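Side-chain contacts in xylooligosaccharide oxidase (Myceliophthora thermophila, PDB 5L6G), which oxidises the C1 hydroxyl of xylooligosaccharides and related sugars to lactones, using bicovalently bound FAD and reducing molecular oxygen to hydrogen peroxide: residues K47-P52 / A62-P67; C79-G84 / T483-Y488; A255-L260 / S350-D355; D380-P385 / G397-R402; L413-R416 / P420-D423. One frame throughout, in Å; residues are numbered along the deposited sequence. Where two conformers were deposited one is given.

Interaction 1 (K47-P52 / A62-P67); sequences KTDASP and AAIAKP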
# COMPACT_ATOMS: atom_id res chain seq x y z
N LYS A 47 7.07 -23.50 5.52
CA LYS A 47 8.02 -22.44 5.80
C LYS A 47 7.81 -21.30 4.81
O LYS A 47 7.67 -20.14 5.21
CB LYS A 47 9.45 -22.99 5.72
CG LYS A 47 10.55 -21.98 6.03
CD LYS A 47 10.74 -21.76 7.52
CE LYS A 47 11.79 -20.69 7.79
NZ LYS A 47 11.80 -20.25 9.21
N THR A 48 7.74 -21.62 3.53
CA THR A 48 7.56 -20.63 2.49
C THR A 48 6.23 -19.92 2.64
O THR A 48 6.17 -18.69 2.70
CB THR A 48 7.61 -21.29 1.11
OG1 THR A 48 8.89 -21.89 0.94
CG2 THR A 48 7.36 -20.30 -0.00
N ASP A 49 5.15 -20.70 2.72
CA ASP A 49 3.81 -20.11 2.79
C ASP A 49 3.56 -19.30 4.06
O ASP A 49 2.86 -18.28 4.03
CB ASP A 49 2.73 -21.20 2.64
CG ASP A 49 2.58 -21.67 1.19
OD1 ASP A 49 3.08 -20.97 0.28
OD2 ASP A 49 1.96 -22.73 0.96
N ALA A 50 4.14 -19.74 5.17
CA ALA A 50 3.99 -19.04 6.45
C ALA A 50 4.93 -17.83 6.66
O ALA A 50 4.75 -17.07 7.60
CB ALA A 50 4.17 -20.03 7.59
N SER A 51 5.94 -17.66 5.80
CA SER A 51 7.02 -16.71 6.10
C SER A 51 6.62 -15.27 5.78
O SER A 51 6.15 -14.99 4.68
CB SER A 51 8.29 -17.07 5.34
OG SER A 51 8.01 -17.31 3.97
N PRO A 52 6.84 -14.34 6.74
CA PRO A 52 6.43 -12.95 6.62
C PRO A 52 7.31 -12.23 5.62
O PRO A 52 8.36 -12.73 5.27
CB PRO A 52 6.70 -12.40 8.02
CG PRO A 52 7.89 -13.17 8.48
CD PRO A 52 7.66 -14.56 7.95
N ALA A 62 -2.70 -21.32 12.26
CA ALA A 62 -3.39 -22.57 12.59
C ALA A 62 -3.26 -23.56 11.43
O ALA A 62 -3.07 -24.76 11.62
CB ALA A 62 -4.85 -22.29 12.89
N ALA A 63 -3.39 -23.04 10.22
CA ALA A 63 -3.34 -23.85 9.01
C ALA A 63 -3.27 -22.91 7.83
O ALA A 63 -3.54 -21.71 7.96
CB ALA A 63 -4.57 -24.73 8.90
N ILE A 64 -2.88 -23.44 6.69
CA ILE A 64 -2.75 -22.63 5.48
C ILE A 64 -3.52 -23.30 4.36
O ILE A 64 -3.14 -24.38 3.90
CB ILE A 64 -1.27 -22.47 5.07
CG1 ILE A 64 -0.49 -21.77 6.19
CG2 ILE A 64 -1.18 -21.69 3.76
CD1 ILE A 64 1.00 -21.65 5.93
N ALA A 65 -4.63 -22.69 3.98
CA ALA A 65 -5.40 -23.15 2.84
C ALA A 65 -4.72 -22.60 1.59
O ALA A 65 -4.21 -21.49 1.60
CB ALA A 65 -6.84 -22.66 2.93
N LYS A 66 -4.73 -23.39 0.54
CA LYS A 66 -4.02 -23.08 -0.68
C LYS A 66 -5.02 -23.12 -1.85
O LYS A 66 -4.95 -23.98 -2.72
CB LYS A 66 -2.91 -24.12 -0.81
CG LYS A 66 -1.91 -23.87 -1.90
CD LYS A 66 -0.81 -24.94 -1.85
CE LYS A 66 -1.30 -26.34 -2.19
NZ LYS A 66 -0.13 -27.25 -2.36
N PRO A 67 -5.98 -22.19 -1.87
CA PRO A 67 -7.05 -22.28 -2.86
C PRO A 67 -6.57 -22.12 -4.30
O PRO A 67 -5.66 -21.34 -4.55
CB PRO A 67 -7.98 -21.11 -2.49
CG PRO A 67 -7.11 -20.16 -1.75
CD PRO A 67 -6.22 -21.07 -0.95
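Ile64 turns CG1 anti to its carbonyl carbon (chi1 -60°) and keeps the chain extended beyond it (chi2 176°), which carries CD1 out from the strand to Asp49 and Ala50 of the helical segment. The backbone of Asp49 points CB at the isoleucine. Its chi1 of -76° then swings the carboxylate to polar partners.

The contact is small and apolar. Ile64 CD1 lies 3.7 Å from Asp49 CB. The same methyl reaches the backbone, 3.8 Å from Ala50 N, and touches the alanine side chain, with CD1 3.9 Å from Ala50 CB. The other branch, CG2, comes alongside the aspartate more loosely, at 4.1 Å from Asp49 CB. No hydrogen bond joins 47-52 to 62-67.

Within 47-52, Thr48 O takes two donors from Ser51, the backbone N and the hydroxyl, and both arrive from the same face of the carbonyl plane. The hydroxyl bond is the shorter, with Ser51 OG 2.6 Å from Thr48 O.

The polar end of Asp49 is held outside these segments. OD2 accepts a hydrogen bond from Thr39, and OD1 forms a salt bridge with Arg114. Strand 63-65 pairs with strands 38-39 and 108-111 in a small mixed sheet within the FAD-binding region, and helix 45-50 packs on it here. Asp49 thus serves two roles: its CB belongs to the apolar seam, and its buried carboxylate is satisfied by a hydroxyl and a guanidinium, which would probably favour the ionised form.

Interaction 2 (C79-G84 / T483-Y488); sequences CAAEVG and TELFYY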
# COMPACT_ATOMS: atom_id res chain seq x y z
N CYS A 79 -15.03 -23.20 6.94
CA CYS A 79 -14.35 -24.08 7.89
C CYS A 79 -13.90 -23.30 9.13
O CYS A 79 -14.13 -23.74 10.26
CB CYS A 79 -13.18 -24.80 7.24
SG CYS A 79 -13.71 -26.34 6.48
N ALA A 80 -13.29 -22.15 8.90
CA ALA A 80 -12.91 -21.25 9.97
C ALA A 80 -14.10 -20.87 10.81
O ALA A 80 -14.02 -20.89 12.03
CB ALA A 80 -12.26 -20.00 9.42
N ALA A 81 -15.19 -20.51 10.16
CA ALA A 81 -16.41 -20.15 10.88
C ALA A 81 -16.95 -21.32 11.71
O ALA A 81 -17.31 -21.14 12.87
CB ALA A 81 -17.48 -19.68 9.91
N GLU A 82 -17.04 -22.49 11.09
CA GLU A 82 -17.56 -23.69 11.74
C GLU A 82 -16.68 -24.14 12.91
O GLU A 82 -17.18 -24.49 13.98
CB GLU A 82 -17.74 -24.80 10.68
CG GLU A 82 -18.05 -26.20 11.18
CD GLU A 82 -18.17 -27.19 10.02
OE1 GLU A 82 -18.42 -26.75 8.87
OE2 GLU A 82 -17.98 -28.41 10.26
N VAL A 83 -15.37 -24.14 12.69
CA VAL A 83 -14.40 -24.62 13.68
C VAL A 83 -14.18 -23.59 14.79
O VAL A 83 -13.99 -23.96 15.95
CB VAL A 83 -13.09 -25.00 12.95
CG1 VAL A 83 -11.89 -25.03 13.88
CG2 VAL A 83 -13.27 -26.33 12.25
N GLY A 84 -14.22 -22.31 14.43
CA GLY A 84 -14.13 -21.24 15.41
C GLY A 84 -12.71 -20.74 15.53
O GLY A 84 -12.17 -20.62 16.62
N THR A 483 -19.26 -11.37 13.49
CA THR A 483 -18.47 -12.22 14.39
C THR A 483 -16.97 -11.95 14.26
O THR A 483 -16.17 -12.54 14.99
CB THR A 483 -18.73 -13.73 14.16
OG1 THR A 483 -18.11 -14.15 12.94
CG2 THR A 483 -20.22 -14.04 14.10
N GLU A 484 -16.58 -11.05 13.36
CA GLU A 484 -15.17 -10.72 13.15
C GLU A 484 -14.35 -11.94 12.81
O GLU A 484 -13.26 -12.17 13.36
CB GLU A 484 -14.57 -10.00 14.36
CG GLU A 484 -15.33 -8.74 14.77
CD GLU A 484 -14.58 -7.97 15.81
OE1 GLU A 484 -13.52 -7.43 15.49
OE2 GLU A 484 -15.04 -7.92 16.96
N LEU A 485 -14.87 -12.73 11.89
CA LEU A 485 -14.11 -13.85 11.38
C LEU A 485 -12.77 -13.41 10.81
O LEU A 485 -11.76 -14.11 10.97
CB LEU A 485 -14.89 -14.60 10.29
CG LEU A 485 -14.18 -15.84 9.77
CD1 LEU A 485 -14.17 -16.91 10.85
CD2 LEU A 485 -14.86 -16.39 8.53
N PHE A 486 -12.76 -12.26 10.15
CA PHE A 486 -11.54 -11.75 9.50
C PHE A 486 -10.70 -10.85 10.41
O PHE A 486 -9.97 -10.00 9.93
CB PHE A 486 -11.93 -11.02 8.22
CG PHE A 486 -12.67 -11.90 7.24
CD1 PHE A 486 -12.07 -13.05 6.75
CD2 PHE A 486 -13.94 -11.58 6.83
CE1 PHE A 486 -12.73 -13.87 5.83
CE2 PHE A 486 -14.61 -12.39 5.93
CZ PHE A 486 -14.01 -13.54 5.43
N TYR A 487 -10.77 -11.11 11.70
CA TYR A 487 -10.10 -10.31 12.71
C TYR A 487 -8.61 -10.29 12.50
O TYR A 487 -8.00 -11.29 12.14
CB TYR A 487 -10.41 -10.87 14.12
CG TYR A 487 -9.57 -10.22 15.18
CD1 TYR A 487 -9.93 -9.00 15.71
CD2 TYR A 487 -8.35 -10.78 15.58
CE1 TYR A 487 -9.16 -8.37 16.65
CE2 TYR A 487 -7.56 -10.16 16.53
CZ TYR A 487 -7.96 -8.94 17.05
OH TYR A 487 -7.20 -8.28 17.99
N TYR A 488 -8.03 -9.11 12.70
CA TYR A 488 -6.62 -8.97 12.96
C TYR A 488 -6.50 -7.80 13.92
O TYR A 488 -7.48 -7.10 14.13
CB TYR A 488 -5.79 -8.81 11.70
CG TYR A 488 -6.14 -7.64 10.81
CD1 TYR A 488 -7.15 -7.74 9.86
CD2 TYR A 488 -5.41 -6.49 10.86
CE1 TYR A 488 -7.44 -6.69 8.99
CE2 TYR A 488 -5.69 -5.43 10.00
CZ TYR A 488 -6.71 -5.54 9.08
OH TYR A 488 -6.94 -4.47 8.22
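Leu485 meets Ala80 and Ala81 by apolar packing, and its CD1 makes the closest contacts. CD1 of the leucine lies 3.9 Å from Ala80 CB. It also reaches the helix backbone, 3.8 Å from Ala81 N. Ala81 CB is a looser neighbour, 4.4 Å from Leu485 CD1. The leucine sets CG anti to its backbone N (chi1 -176°), and chi2 is 70°. CD2 stays near Ala81 and also lies over one face of the Phe486 ring, 4.2 Å above its plane and offset toward the rim. The small alanine side chains let the leucine come close to the helix backbone.

Hydrogen bonds run within each segment, and none crosses between them. Helix 70-83 is closed by Val83 N to Cys79 O and by Gly84 N to Ala80 O, both 2.8 Å. Gly84 then leaves the helix with positive phi. On the other side, Glu484 to Tyr487 form a type I turn, whose bond from Tyr487 N to Glu484 O is weak. Asp481 receives the backbone N-H groups of Leu485 and Phe486. Backbone bonding of Leu485 with Ala87 ties the loop to strand 87-90.

One covalent link lies nearby: Cys79 forms a disulfide with Cys30, fastening helix 70-83 to helix 26-33. The contact joins the FAD-binding region to the C-terminal berberine and berberine-like region, almost 400 residues away in sequence. The direct contact is apolar, so its position probably depends on the polar bonds around it, which hold the turn that presents Leu485.

Interaction 3 (A255-L260 / S350-D355); sequences ALQEWL and SALPPD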
# COMPACT_ATOMS: atom_id res chain seq x y z
N ALA A 255 9.39 25.55 0.59
CA ALA A 255 9.22 25.91 -0.81
C ALA A 255 8.47 24.83 -1.57
O ALA A 255 7.60 25.13 -2.37
CB ALA A 255 10.56 26.16 -1.47
N LEU A 256 8.87 23.57 -1.33
CA LEU A 256 8.31 22.46 -2.06
C LEU A 256 6.81 22.32 -1.82
O LEU A 256 6.03 22.10 -2.76
CB LEU A 256 9.03 21.17 -1.69
CG LEU A 256 8.67 19.89 -2.43
CD1 LEU A 256 9.08 19.96 -3.90
CD2 LEU A 256 9.36 18.73 -1.74
N GLN A 257 6.38 22.41 -0.56
CA GLN A 257 4.96 22.29 -0.27
C GLN A 257 4.14 23.43 -0.84
O GLN A 257 3.03 23.22 -1.31
CB GLN A 257 4.69 22.14 1.23
CG GLN A 257 4.92 23.35 2.09
CD GLN A 257 4.75 23.02 3.55
OE1 GLN A 257 4.53 21.85 3.93
NE2 GLN A 257 4.84 24.06 4.40
N GLU A 258 4.69 24.65 -0.79
CA GLU A 258 4.01 25.79 -1.36
C GLU A 258 3.86 25.61 -2.89
O GLU A 258 2.78 25.83 -3.45
CB GLU A 258 4.76 27.09 -0.99
CG GLU A 258 4.08 28.36 -1.40
CD GLU A 258 4.86 29.61 -1.00
OE1 GLU A 258 5.51 29.59 0.07
OE2 GLU A 258 4.79 30.61 -1.75
N TRP A 259 4.92 25.13 -3.54
CA TRP A 259 4.89 24.84 -4.97
C TRP A 259 3.81 23.79 -5.28
O TRP A 259 2.99 23.98 -6.17
CB TRP A 259 6.26 24.35 -5.43
CG TRP A 259 6.37 23.81 -6.81
CD1 TRP A 259 6.49 24.53 -7.97
CD2 TRP A 259 6.41 22.43 -7.18
NE1 TRP A 259 6.59 23.66 -9.04
CE2 TRP A 259 6.54 22.37 -8.58
CE3 TRP A 259 6.34 21.23 -6.46
CZ2 TRP A 259 6.61 21.17 -9.28
CZ3 TRP A 259 6.40 20.03 -7.14
CH2 TRP A 259 6.55 20.01 -8.55
N LEU A 260 3.78 22.70 -4.53
CA LEU A 260 2.83 21.62 -4.80
C LEU A 260 1.40 22.11 -4.56
O LEU A 260 0.50 21.92 -5.38
CB LEU A 260 3.12 20.40 -3.93
CG LEU A 260 2.24 19.16 -4.15
CD1 LEU A 260 2.39 18.61 -5.56
CD2 LEU A 260 2.60 18.10 -3.13
N SER A 350 -1.33 17.43 5.83
CA SER A 350 -1.48 18.67 5.08
C SER A 350 -0.10 19.27 4.84
O SER A 350 0.92 18.66 5.15
CB SER A 350 -2.32 19.64 5.91
OG SER A 350 -1.68 19.88 7.17
N ALA A 351 -0.06 20.48 4.28
CA ALA A 351 1.15 21.29 4.39
C ALA A 351 1.49 21.43 5.89
O ALA A 351 0.63 21.37 6.75
CB ALA A 351 0.97 22.65 3.75
N LEU A 352 2.77 21.59 6.18
CA LEU A 352 3.25 21.66 7.55
C LEU A 352 3.54 23.11 7.93
O LEU A 352 4.18 23.83 7.17
CB LEU A 352 4.53 20.83 7.66
CG LEU A 352 4.36 19.35 7.31
CD1 LEU A 352 5.66 18.60 7.48
CD2 LEU A 352 3.26 18.74 8.13
N PRO A 353 3.07 23.54 9.10
CA PRO A 353 3.46 24.84 9.56
C PRO A 353 4.98 24.88 9.82
O PRO A 353 5.58 23.84 10.12
CB PRO A 353 2.64 25.04 10.83
CG PRO A 353 2.15 23.73 11.24
CD PRO A 353 2.21 22.82 10.06
N PRO A 354 5.62 26.04 9.63
CA PRO A 354 7.07 26.11 9.79
C PRO A 354 7.60 25.62 11.14
O PRO A 354 8.67 25.05 11.18
CB PRO A 354 7.35 27.59 9.58
CG PRO A 354 6.32 27.99 8.57
CD PRO A 354 5.08 27.25 8.98
N ASP A 355 6.84 25.83 12.22
CA ASP A 355 7.18 25.31 13.55
C ASP A 355 7.33 23.78 13.53
O ASP A 355 8.26 23.23 14.13
CB ASP A 355 6.14 25.74 14.60
CG ASP A 355 4.67 25.66 14.09
OD1 ASP A 355 4.31 26.47 13.19
OD2 ASP A 355 3.89 24.81 14.58
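Past Ser350, whose OG donates to Ala351 O, Ala351 sits against the amide of Gln257. Its CB is 3.7 Å from Gln257 OE1. Its CA is closer still, at 3.5 Å from Gln257 OE1.

Leu352 follows and makes the polar link with its backbone. Leu352 N donates to Gln257 OE1 at 2.9 Å, almost straight (175°), though it stands 32° out of the amide's carbonyl plane. Leu352 O accepts from Gln257 NE2, also at 2.9 Å. This second bond lies on a lone pair in the plane of the leucine carbonyl and close to the amide plane of Gln257. One side chain thus satisfies both the N-H and the C=O of one residue, as a strand neighbour would. The two bonds fix which end of the amide is oxygen and hold its rotation. Gln257 chi1 is 71°, with CG between backbone N and carbonyl carbon, and the extended chain beyond carries the amide to the Leu352 backbone.

Pro353 occupies the N-cap position of helix 354-368. The contact ties helix 246-261 to the link between strand 341-349 and helix 354-368. Gln257 touches Phe409 and Leu352 touches Tyr411, both of strand 409-417.

Interaction 4 (D380-P385 / G397-R402); sequences DMYGGP and GSYAFR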
# COMPACT_ATOMS: atom_id res chain seq x y z
N ASP A 380 5.89 11.51 -0.36
CA ASP A 380 5.32 11.48 -1.70
C ASP A 380 4.66 12.81 -1.99
O ASP A 380 3.97 13.35 -1.13
CB ASP A 380 4.27 10.38 -1.81
CG ASP A 380 4.88 9.01 -1.84
OD1 ASP A 380 5.78 8.77 -2.66
OD2 ASP A 380 4.44 8.15 -1.09
N MET A 381 4.87 13.33 -3.20
CA MET A 381 4.09 14.46 -3.68
C MET A 381 2.70 13.92 -4.04
O MET A 381 2.47 13.43 -5.12
CB MET A 381 4.76 15.15 -4.88
CG MET A 381 6.18 15.62 -4.61
SD MET A 381 6.42 16.84 -3.29
CE MET A 381 6.85 15.78 -1.92
N TYR A 382 1.78 14.02 -3.10
CA TYR A 382 0.58 13.20 -3.09
C TYR A 382 -0.65 13.97 -3.58
O TYR A 382 -1.44 13.47 -4.39
CB TYR A 382 0.39 12.69 -1.66
CG TYR A 382 -0.88 11.92 -1.38
CD1 TYR A 382 -2.04 12.57 -1.01
CD2 TYR A 382 -0.90 10.55 -1.47
CE1 TYR A 382 -3.20 11.89 -0.74
CE2 TYR A 382 -2.05 9.83 -1.18
CZ TYR A 382 -3.20 10.51 -0.83
OH TYR A 382 -4.34 9.81 -0.56
N GLY A 383 -0.82 15.18 -3.05
CA GLY A 383 -2.02 15.96 -3.25
C GLY A 383 -1.79 17.19 -4.12
O GLY A 383 -0.99 17.17 -5.06
N GLY A 384 -2.54 18.25 -3.83
CA GLY A 384 -2.47 19.45 -4.61
C GLY A 384 -3.44 19.45 -5.78
O GLY A 384 -4.01 18.42 -6.12
N PRO A 385 -3.58 20.60 -6.44
CA PRO A 385 -4.61 20.83 -7.46
C PRO A 385 -4.59 19.92 -8.69
O PRO A 385 -5.63 19.78 -9.36
CB PRO A 385 -4.36 22.28 -7.90
CG PRO A 385 -3.61 22.90 -6.79
CD PRO A 385 -2.83 21.82 -6.12
N GLY A 397 -15.26 6.25 -1.86
CA GLY A 397 -14.73 5.02 -1.26
C GLY A 397 -14.29 5.24 0.17
O GLY A 397 -14.15 6.38 0.60
N SER A 398 -14.07 4.17 0.91
CA SER A 398 -13.70 4.31 2.31
C SER A 398 -12.29 4.86 2.50
O SER A 398 -11.99 5.44 3.54
CB SER A 398 -13.81 2.97 3.03
OG SER A 398 -12.93 2.04 2.45
N TYR A 399 -11.43 4.70 1.49
CA TYR A 399 -10.10 5.31 1.55
C TYR A 399 -10.25 6.81 1.91
O TYR A 399 -10.97 7.53 1.24
CB TYR A 399 -9.33 5.09 0.24
CG TYR A 399 -7.95 5.71 0.29
CD1 TYR A 399 -6.87 4.98 0.75
CD2 TYR A 399 -7.73 7.02 -0.12
CE1 TYR A 399 -5.60 5.53 0.84
CE2 TYR A 399 -6.45 7.60 -0.04
CZ TYR A 399 -5.40 6.84 0.44
OH TYR A 399 -4.12 7.33 0.54
N ALA A 400 -9.53 7.27 2.94
CA ALA A 400 -9.92 8.50 3.63
C ALA A 400 -9.30 9.78 3.09
O ALA A 400 -9.75 10.88 3.41
CB ALA A 400 -9.60 8.38 5.12
N PHE A 401 -8.24 9.66 2.32
CA PHE A 401 -7.35 10.78 2.10
C PHE A 401 -7.43 11.33 0.68
O PHE A 401 -6.54 11.12 -0.13
CB PHE A 401 -5.94 10.36 2.49
CG PHE A 401 -5.88 9.75 3.87
CD1 PHE A 401 -6.21 10.50 4.98
CD2 PHE A 401 -5.51 8.44 4.05
CE1 PHE A 401 -6.18 9.94 6.25
CE2 PHE A 401 -5.48 7.88 5.32
CZ PHE A 401 -5.81 8.62 6.42
N ARG A 402 -8.51 12.06 0.43
CA ARG A 402 -8.85 12.56 -0.90
C ARG A 402 -8.92 14.07 -1.08
O ARG A 402 -9.20 14.53 -2.18
CB ARG A 402 -10.21 11.98 -1.28
CG ARG A 402 -10.21 10.48 -1.34
CD ARG A 402 -9.23 9.95 -2.38
NE ARG A 402 -9.51 8.54 -2.65
CZ ARG A 402 -8.94 7.79 -3.61
NH1 ARG A 402 -8.04 8.29 -4.47
NH2 ARG A 402 -9.31 6.52 -3.73
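Tyr382 brings its hydroxyl to the ring edge of Tyr399, with OH near the plane of that ring and 3.1 Å from Tyr399 CE2. The two tyrosines come from opposite directions and their hydroxyls meet. Tyr399 OH donates to Tyr382 OH at 2.7 Å. Tyr382 OH donates to Phe401 O, at 2.6 Å, in the carbonyl plane and on a lone pair.

The result is a short hydrogen-bond chain: one phenol gives to a second, and the second gives to a backbone carbonyl. Two bonds therefore grip the buried Tyr382 oxygen. Both tyrosines hold CG anti to the backbone N (chi1 175° for Tyr382), which extends each ring toward the other. Phe401 adds a little apolar cover with CB, 3.5 Å from Tyr382 OH. The Tyr382 side chain is about 9 Å from that of the substrate-binding Arg272, so the contact lies near the pocket but outside it.

Tyr382 follows strand 374-381 in the large antiparallel sheet and also touches Leu410 of the adjacent strand 409-417. Segment 397-402 lies in the loop joining these two strands. It is tied to Asp181 by Arg402, and to Gln468 and Asn469, between helices 458-466 and 470-480.

Interaction 5 (L413-R416 / P420-D423); sequences LYDR and PYPD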
# COMPACT_ATOMS: atom_id res chain seq x y z
N LEU A 413 8.02 5.89 6.61
CA LEU A 413 9.20 5.93 7.46
C LEU A 413 9.60 4.50 7.74
O LEU A 413 8.79 3.70 8.16
CB LEU A 413 8.95 6.68 8.77
CG LEU A 413 8.50 8.15 8.75
CD1 LEU A 413 7.02 8.29 8.47
CD2 LEU A 413 8.84 8.85 10.06
N TYR A 414 10.86 4.17 7.49
CA TYR A 414 11.29 2.78 7.42
C TYR A 414 12.60 2.64 8.15
O TYR A 414 13.54 3.38 7.89
CB TYR A 414 11.45 2.39 5.96
CG TYR A 414 11.37 0.92 5.64
CD1 TYR A 414 10.15 0.33 5.30
CD2 TYR A 414 12.50 0.12 5.60
CE1 TYR A 414 10.06 -1.01 4.97
CE2 TYR A 414 12.42 -1.23 5.26
CZ TYR A 414 11.19 -1.78 4.94
OH TYR A 414 11.08 -3.09 4.57
N ASP A 415 12.68 1.66 9.05
CA ASP A 415 13.84 1.52 9.93
C ASP A 415 14.22 0.04 9.92
O ASP A 415 13.56 -0.78 10.54
CB ASP A 415 13.45 2.03 11.33
CG ASP A 415 14.52 1.79 12.38
OD1 ASP A 415 15.68 1.43 12.03
OD2 ASP A 415 14.17 1.97 13.59
N ARG A 416 15.27 -0.28 9.18
CA ARG A 416 15.60 -1.66 8.81
C ARG A 416 16.89 -2.07 9.50
O ARG A 416 17.85 -1.30 9.52
CB ARG A 416 15.79 -1.77 7.30
CG ARG A 416 16.25 -3.13 6.82
CD ARG A 416 16.48 -3.14 5.32
NE ARG A 416 16.84 -4.47 4.84
CZ ARG A 416 17.14 -4.75 3.57
NH1 ARG A 416 17.15 -3.80 2.64
NH2 ARG A 416 17.46 -5.99 3.23
N PRO A 420 18.93 -8.77 14.20
CA PRO A 420 17.71 -8.59 14.93
C PRO A 420 17.38 -7.11 15.17
O PRO A 420 18.27 -6.29 15.39
CB PRO A 420 17.94 -9.38 16.24
CG PRO A 420 19.40 -9.56 16.35
CD PRO A 420 19.97 -9.48 14.96
N TYR A 421 16.10 -6.80 15.10
CA TYR A 421 15.67 -5.44 15.31
C TYR A 421 15.75 -5.17 16.82
O TYR A 421 15.28 -5.97 17.62
CB TYR A 421 14.25 -5.23 14.80
CG TYR A 421 13.87 -3.78 14.86
CD1 TYR A 421 14.25 -2.91 13.86
CD2 TYR A 421 13.16 -3.29 15.94
CE1 TYR A 421 13.93 -1.56 13.93
CE2 TYR A 421 12.83 -1.97 16.03
CZ TYR A 421 13.24 -1.10 15.03
OH TYR A 421 12.90 0.21 15.14
N PRO A 422 16.39 -4.06 17.22
CA PRO A 422 16.54 -3.78 18.66
C PRO A 422 15.22 -3.36 19.30
O PRO A 422 14.45 -2.63 18.71
CB PRO A 422 17.52 -2.63 18.67
CG PRO A 422 17.27 -1.92 17.38
CD PRO A 422 16.95 -2.99 16.39
N ASP A 423 14.97 -3.81 20.53
CA ASP A 423 13.65 -3.59 21.13
C ASP A 423 13.42 -2.17 21.61
O ASP A 423 12.26 -1.78 21.86
CB ASP A 423 13.43 -4.62 22.25
CG ASP A 423 13.52 -6.01 21.72
OD1 ASP A 423 12.56 -6.45 21.07
OD2 ASP A 423 14.59 -6.64 21.88
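Asp415 and Tyr421 are joined by a single hydrogen bond. Tyr421 OH donates to Asp415 OD2 at 2.7 Å. The phenol does not come in the plane of the carboxylate but from above it, 53° out. The two side chains cross at about a right angle, with carboxylate and ring planes 68° apart. Both residues set CG anti to the backbone N, with chi1 173° for the aspartate, and this carries the groups across the short connection to each other.

Close non-bonded contact adds to the bond. The Tyr421 ring edge faces the carboxylate, with CE1 3.7 Å from Asp415 CG. The same carbon is 3.5 Å from Asp415 O. Pro422 CD lies 3.5 Å above one face of the ring, offset toward the rim.

A charged partner holds the other carboxylate oxygen: Arg373 makes a salt bridge to Asp415 OD1. Together the phenol and the guanidinium would probably stabilise the ionised acid in this buried place.

Asp415 lies on strand 409-417 of the large antiparallel sheet, and Tyr421 folds back from the loop leading to helix 426-437. The ring packs on Tyr343 of the neighbouring strand 341-349 and meets that of Phe426; both residues line a xylose pocket.

In the fold
Interactions 1 and 2 lie in the FAD-binding part, about 17 Å apart between centres, where strand 63-65 runs on to helix 70-83. Interaction 2 reaches the C-terminal segment, so interactions 3, 4 and 5 are all nested inside the loop it closes. These three all involve the large antiparallel sheet or the helices and loops packed on it. Interactions 3 and 4 touch directly: Leu256 and Leu260 of helix 246-261 pack on Met381 at the end of strand 374-381. Interactions 4 and 5, with centres about 28 Å apart, involve neighbouring strands 374-381 and 409-417 of that sheet. Interactions 1 and 3 stand on opposite sides of the chain's centre. The FAD and the xylose in the substrate site lie between the two parts.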